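Local atomic coordinates of methylmalonyl-CoA carboxyltransferase 12S subunit (Propionibacterium freudenreichii, PDB entry 1ON3), a protein that transfers the carboxyl group of methylmalonyl-CoA to the biotin of the 1.3S subunit, leaving propanoyl-CoA, as the hexameric core of the transcarboxylase complex. Residues E13-V16 against E17-A20; P375-Q378 against Q379-G383. One frame throughout, in Å; residues are numbered along the deposited sequence.

Contact 1: residues E13-V16 against E17-A20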
ATOM      1  N   GLU E  13      37.103   5.238  40.154  1.00 30.62           N
ATOM      2  CA  GLU E  13      36.380   4.947  41.385  1.00 29.83           C
ATOM      3  C   GLU E  13      35.867   6.251  41.976  1.00 25.21           C
ATOM      4  O   GLU E  13      34.747   6.319  42.484  1.00 24.67           O
ATOM      5  CB  GLU E  13      37.305   4.259  42.392  1.00 34.57           C
ATOM      6  CG  GLU E  13      36.641   3.925  43.713  1.00 42.05           C
ATOM      7  CD  GLU E  13      35.623   2.809  43.586  1.00 48.19           C
ATOM      8  OE1 GLU E  13      34.642   2.974  42.827  1.00 53.65           O
ATOM      9  OE2 GLU E  13      35.808   1.763  44.245  1.00 51.94           O
ATOM     10  N   GLY E  14      36.705   7.281  41.922  1.00 24.72           N
ATOM     11  CA  GLY E  14      36.307   8.577  42.434  1.00 19.12           C
ATOM     12  C   GLY E  14      35.153   9.132  41.612  1.00 17.94           C
ATOM     13  O   GLY E  14      34.205   9.705  42.154  1.00 17.90           O
ATOM     14  N   ARG E  15      35.222   8.953  40.297  1.00 21.03           N
ATOM     15  CA  ARG E  15      34.174   9.462  39.417  1.00 16.05           C
ATOM     16  C   ARG E  15      32.868   8.702  39.568  1.00 18.26           C
ATOM     17  O   ARG E  15      31.798   9.279  39.386  1.00 17.28           O
ATOM     18  CB  ARG E  15      34.635   9.428  37.962  1.00 18.76           C
ATOM     19  CG  ARG E  15      35.725  10.436  37.655  1.00 22.39           C
ATOM     20  CD  ARG E  15      36.055  10.440  36.178  1.00 25.61           C
ATOM     21  NE  ARG E  15      37.270  11.194  35.892  1.00 21.10           N
ATOM     22  CZ  ARG E  15      37.614  11.617  34.681  1.00 25.29           C
ATOM     23  NH1 ARG E  15      36.829  11.365  33.639  1.00 23.09           N
ATOM     24  NH2 ARG E  15      38.744  12.292  34.509  1.00 18.36           N
ATOM     25  N   VAL E  16      32.945   7.410  39.885  1.00 16.11           N
ATOM     26  CA  VAL E  16      31.726   6.626  40.080  1.00 18.20           C
ATOM     27  C   VAL E  16      31.037   7.088  41.372  1.00 20.45           C
ATOM     28  O   VAL E  16      29.810   7.173  41.438  1.00 20.40           O
ATOM     29  CB  VAL E  16      32.035   5.106  40.153  1.00 20.56           C
ATOM     30  CG1 VAL E  16      30.827   4.347  40.655  1.00 22.35           C
ATOM     31  CG2 VAL E  16      32.430   4.587  38.747  1.00 20.74           C
ATOM     32  N   GLU E  17      31.827   7.392  42.399  1.00 16.78           N
ATOM     33  CA  GLU E  17      31.263   7.864  43.663  1.00 20.12           C
ATOM     34  C   GLU E  17      30.689   9.271  43.465  1.00 16.15           C
ATOM     35  O   GLU E  17      29.609   9.598  43.964  1.00 15.90           O
ATOM     36  CB  GLU E  17      32.342   7.897  44.755  1.00 23.81           C
ATOM     37  CG  GLU E  17      32.753   6.518  45.270  1.00 39.65           C
ATOM     38  CD  GLU E  17      33.926   6.578  46.242  1.00 45.34           C
ATOM     39  OE1 GLU E  17      34.271   5.524  46.826  1.00 50.19           O
ATOM     40  OE2 GLU E  17      34.506   7.675  46.416  1.00 48.88           O
ATOM     41  N   GLN E  18      31.432  10.100  42.747  1.00 13.50           N
ATOM     42  CA  GLN E  18      31.006  11.465  42.461  1.00 17.55           C
ATOM     43  C   GLN E  18      29.676  11.412  41.714  1.00 19.51           C
ATOM     44  O   GLN E  18      28.740  12.162  42.017  1.00 18.32           O
ATOM     45  CB  GLN E  18      32.079  12.160  41.612  1.00 20.57           C
ATOM     46  CG  GLN E  18      31.723  13.549  41.097  1.00 18.05           C
ATOM     47  CD  GLN E  18      32.865  14.165  40.303  1.00 20.57           C
ATOM     48  OE1 GLN E  18      33.414  13.536  39.402  1.00 23.53           O
ATOM     49  NE2 GLN E  18      33.227  15.404  40.639  1.00 19.55           N
ATOM     50  N   LEU E  19      29.589  10.509  40.742  1.00 20.17           N
ATOM     51  CA  LEU E  19      28.362  10.359  39.962  1.00 17.70           C
ATOM     52  C   LEU E  19      27.170  10.109  40.867  1.00 17.12           C
ATOM     53  O   LEU E  19      26.135  10.765  40.737  1.00 18.67           O
ATOM     54  CB  LEU E  19      28.501   9.209  38.958  1.00 16.09           C
ATOM     55  CG  LEU E  19      27.224   8.827  38.185  1.00 19.48           C
ATOM     56  CD1 LEU E  19      26.664  10.035  37.427  1.00 12.45           C
ATOM     57  CD2 LEU E  19      27.546   7.694  37.221  1.00 16.40           C
ATOM     58  N   ALA E  20      27.307   9.153  41.782  1.00 17.16           N
ATOM     59  CA  ALA E  20      26.216   8.834  42.706  1.00 14.10           C
ATOM     60  C   ALA E  20      25.818  10.049  43.544  1.00 18.21           C
ATOM     61  O   ALA E  20      24.635  10.298  43.755  1.00 16.47           O
ATOM     62  CB  ALA E  20      26.611   7.682  43.613  1.00 15.85           C
TER
HETATM   63  O   HOH W   1      31.995  11.654  37.998  1.00 23.45           O
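With CG opposite the backbone N (chi1 174°) and the rest of the chain extended, Gln-18 carries its amide back past the backbone of Arg-15, where one water joins the two. This water donates to Gln-18 OE1 at 2.7 Å and to Arg-15 O at 2.8 Å. The same Arg-15 O accepts Leu-19 N at 2.9 Å, the donor lying 36° out of the carbonyl plane, so two donors grip one carbonyl. The amide of Gln-18 is fixed at both ends, since OE1 also takes Ala-9 N and NE2 gives to Lys-7 O. Glu-17 uses another rotamer: at chi1 -73° its CG sits beside its own N and packs 3.4 Å from Glu-13 O, which also receives Glu-17 N at 3.1 Å. The two acidic ends stay apart, OE1 of Glu-13 lying 4.8 Å from OE1 of Glu-17, and a weak, long ion pair to Arg-279 of a neighbouring subunit may ease their repulsion. Thus i to i+4 bonding builds the opening turns of helix 12-27, far from the chain's centre. Leu-19 touches Phe-65 beyond strand 60-62, while on the neighbouring subunit it packs against Tyr-478 of helix 477-482, with Val-16 against Asp-491 just past strand 488-489.

Contact 2: residues P375-Q378 against Q379-G383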
ATOM      1  N   PRO E 375     -36.151  17.611  26.321  1.00 18.63           N
ATOM      2  CA  PRO E 375     -36.841  18.814  25.846  1.00 17.33           C
ATOM      3  C   PRO E 375     -36.407  20.046  26.627  1.00 18.38           C
ATOM      4  O   PRO E 375     -36.205  19.981  27.838  1.00 22.36           O
ATOM      5  CB  PRO E 375     -38.319  18.490  26.100  1.00 19.30           C
ATOM      6  CG  PRO E 375     -38.361  16.984  26.015  1.00 21.82           C
ATOM      7  CD  PRO E 375     -37.126  16.603  26.786  1.00 19.10           C
ATOM      8  N   GLY E 376     -36.281  21.174  25.937  1.00 20.13           N
ATOM      9  CA  GLY E 376     -35.900  22.393  26.618  1.00 18.78           C
ATOM     10  C   GLY E 376     -35.303  23.433  25.693  1.00 21.48           C
ATOM     11  O   GLY E 376     -34.493  23.108  24.823  1.00 17.85           O
ATOM     12  N   VAL E 377     -35.702  24.687  25.879  1.00 22.93           N
ATOM     13  CA  VAL E 377     -35.174  25.760  25.060  1.00 20.42           C
ATOM     14  C   VAL E 377     -33.644  25.755  25.079  1.00 19.50           C
ATOM     15  O   VAL E 377     -33.009  25.785  24.025  1.00 20.38           O
ATOM     16  CB  VAL E 377     -35.659  27.132  25.545  1.00 26.50           C
ATOM     17  CG1 VAL E 377     -34.982  28.239  24.723  1.00 22.36           C
ATOM     18  CG2 VAL E 377     -37.180  27.225  25.416  1.00 25.68           C
ATOM     19  N   GLN E 378     -33.057  25.717  26.272  1.00 19.11           N
ATOM     20  CA  GLN E 378     -31.600  25.728  26.397  1.00 19.97           C
ATOM     21  C   GLN E 378     -30.906  24.552  25.706  1.00 18.61           C
ATOM     22  O   GLN E 378     -29.747  24.662  25.308  1.00 22.53           O
ATOM     23  CB  GLN E 378     -31.178  25.791  27.869  1.00 20.96           C
ATOM     24  CG  GLN E 378     -31.408  27.158  28.549  1.00 23.39           C
ATOM     25  CD  GLN E 378     -30.997  28.349  27.680  1.00 28.88           C
ATOM     26  OE1 GLN E 378     -29.921  28.355  27.075  1.00 27.07           O
ATOM     27  NE2 GLN E 378     -31.854  29.368  27.627  1.00 25.15           N
ATOM     28  N   GLN E 379     -31.597  23.428  25.565  1.00 15.26           N
ATOM     29  CA  GLN E 379     -31.004  22.284  24.881  1.00 14.52           C
ATOM     30  C   GLN E 379     -30.872  22.640  23.399  1.00 16.75           C
ATOM     31  O   GLN E 379     -29.870  22.318  22.748  1.00 13.06           O
ATOM     32  CB  GLN E 379     -31.880  21.045  25.061  1.00 14.06           C
ATOM     33  CG  GLN E 379     -31.664  20.328  26.416  1.00 12.21           C
ATOM     34  CD  GLN E 379     -30.242  19.776  26.554  1.00 14.35           C
ATOM     35  OE1 GLN E 379     -29.779  19.030  25.696  1.00 12.36           O
ATOM     36  NE2 GLN E 379     -29.559  20.141  27.628  1.00 13.52           N
ATOM     37  N   GLU E 380     -31.878  23.329  22.873  1.00 15.66           N
ATOM     38  CA  GLU E 380     -31.867  23.746  21.471  1.00 17.80           C
ATOM     39  C   GLU E 380     -30.836  24.851  21.295  1.00 18.28           C
ATOM     40  O   GLU E 380     -30.007  24.802  20.381  1.00 18.06           O
ATOM     41  CB  GLU E 380     -33.238  24.282  21.043  1.00 19.38           C
ATOM     42  CG  GLU E 380     -34.385  23.310  21.201  1.00 22.66           C
ATOM     43  CD  GLU E 380     -34.216  22.044  20.373  1.00 26.66           C
ATOM     44  OE1 GLU E 380     -33.713  22.130  19.224  1.00 21.83           O
ATOM     45  OE2 GLU E 380     -34.603  20.965  20.876  1.00 27.84           O
ATOM     46  N   TYR E 381     -30.903  25.850  22.171  1.00 16.52           N
ATOM     47  CA  TYR E 381     -29.985  26.981  22.134  1.00 13.78           C
ATOM     48  C   TYR E 381     -28.546  26.574  22.399  1.00 15.94           C
ATOM     49  O   TYR E 381     -27.613  27.287  22.013  1.00 12.66           O
ATOM     50  CB  TYR E 381     -30.399  28.034  23.163  1.00 15.32           C
ATOM     51  CG  TYR E 381     -31.554  28.909  22.717  1.00 15.28           C
ATOM     52  CD1 TYR E 381     -32.199  28.687  21.497  1.00 17.25           C
ATOM     53  CD2 TYR E 381     -31.979  29.980  23.500  1.00 18.03           C
ATOM     54  CE1 TYR E 381     -33.237  29.515  21.063  1.00 20.85           C
ATOM     55  CE2 TYR E 381     -33.023  30.815  23.077  1.00 20.64           C
ATOM     56  CZ  TYR E 381     -33.643  30.576  21.860  1.00 24.15           C
ATOM     57  OH  TYR E 381     -34.671  31.397  21.440  1.00 29.46           O
ATOM     58  N   GLY E 382     -28.375  25.441  23.074  1.00 13.41           N
ATOM     59  CA  GLY E 382     -27.041  24.963  23.380  1.00 13.58           C
ATOM     60  C   GLY E 382     -26.461  24.121  22.256  1.00 12.96           C
ATOM     61  O   GLY E 382     -25.323  23.655  22.354  1.00 15.25           O
ATOM     62  N   GLY E 383     -27.241  23.926  21.194  1.00 13.90           N
ATOM     63  CA  GLY E 383     -26.787  23.146  20.052  1.00 13.08           C
ATOM     64  C   GLY E 383     -26.933  21.635  20.168  1.00 17.30           C
ATOM     65  O   GLY E 383     -26.016  20.894  19.818  1.00 10.56           O
TER
HETATM   66  O   HOH W   2     -35.398  20.674  23.221  1.00 22.26           O
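Val-377 packs on Tyr-381 along a short helix that opens at the N-cap Gly-376 and is ended by a Schellman motif at Gly-383, whose positive phi suits a glycine. One turn apart, their side chains run side by side. CG1 of Val-377, turned opposite the backbone N (chi1 175°), lies over one face of the phenol ring, a CH-pi contact 3.7 Å from the ring centroid and offset toward the rim. Gln-378, bent at chi2, brings its NE2 obliquely to within 4.2 Å of Tyr-381 CD2. Replacing the Tyr-381 ring by an alanine's methyl is likely to leave Val-377 CG1 without its cover and Glu-220 O of a neighbouring subunit without the hydroxyl it now bonds. In Glu-380 chi1 of -58° sets CG beside its own N, 3.6 Å from Gly-376 O, and a bend at chi2 then turns the carboxylate; a water bonded to its OE2 accepts Gly-376 N at 2.9 Å. The carboxylate also takes the amides of Ile-202 and Thr-203 of that neighbour, two residues lining the pocket of methylmalonic acid, so Glu-380 ties this short helix to a substrate pocket across the interface. In the backbone, Tyr-381 N reaches Val-377 O at 2.8 Å, almost straight at 174°.

Followed from the N terminus, contact 1 comes first, within helix 12-27 and ahead of the first mixed sheet; contact 2 comes after strand 364-370 of the second sheet, just before helix 384-397. Each is local, so neither closes a long loop, and the two stand in series without nesting or crossing. Their centres are about 68 Å apart, on opposite sides of the chain's centre. What they share is a place at subunit interfaces, with complementary halves of the protein: residues 13-20 meet C-terminal-half residues of one neighbouring subunit, whereas residues 375-383 meet residues 202-231, in the N-terminal half of another. Both helical turns thus lie at interfaces of the homohexamer, at two separate places.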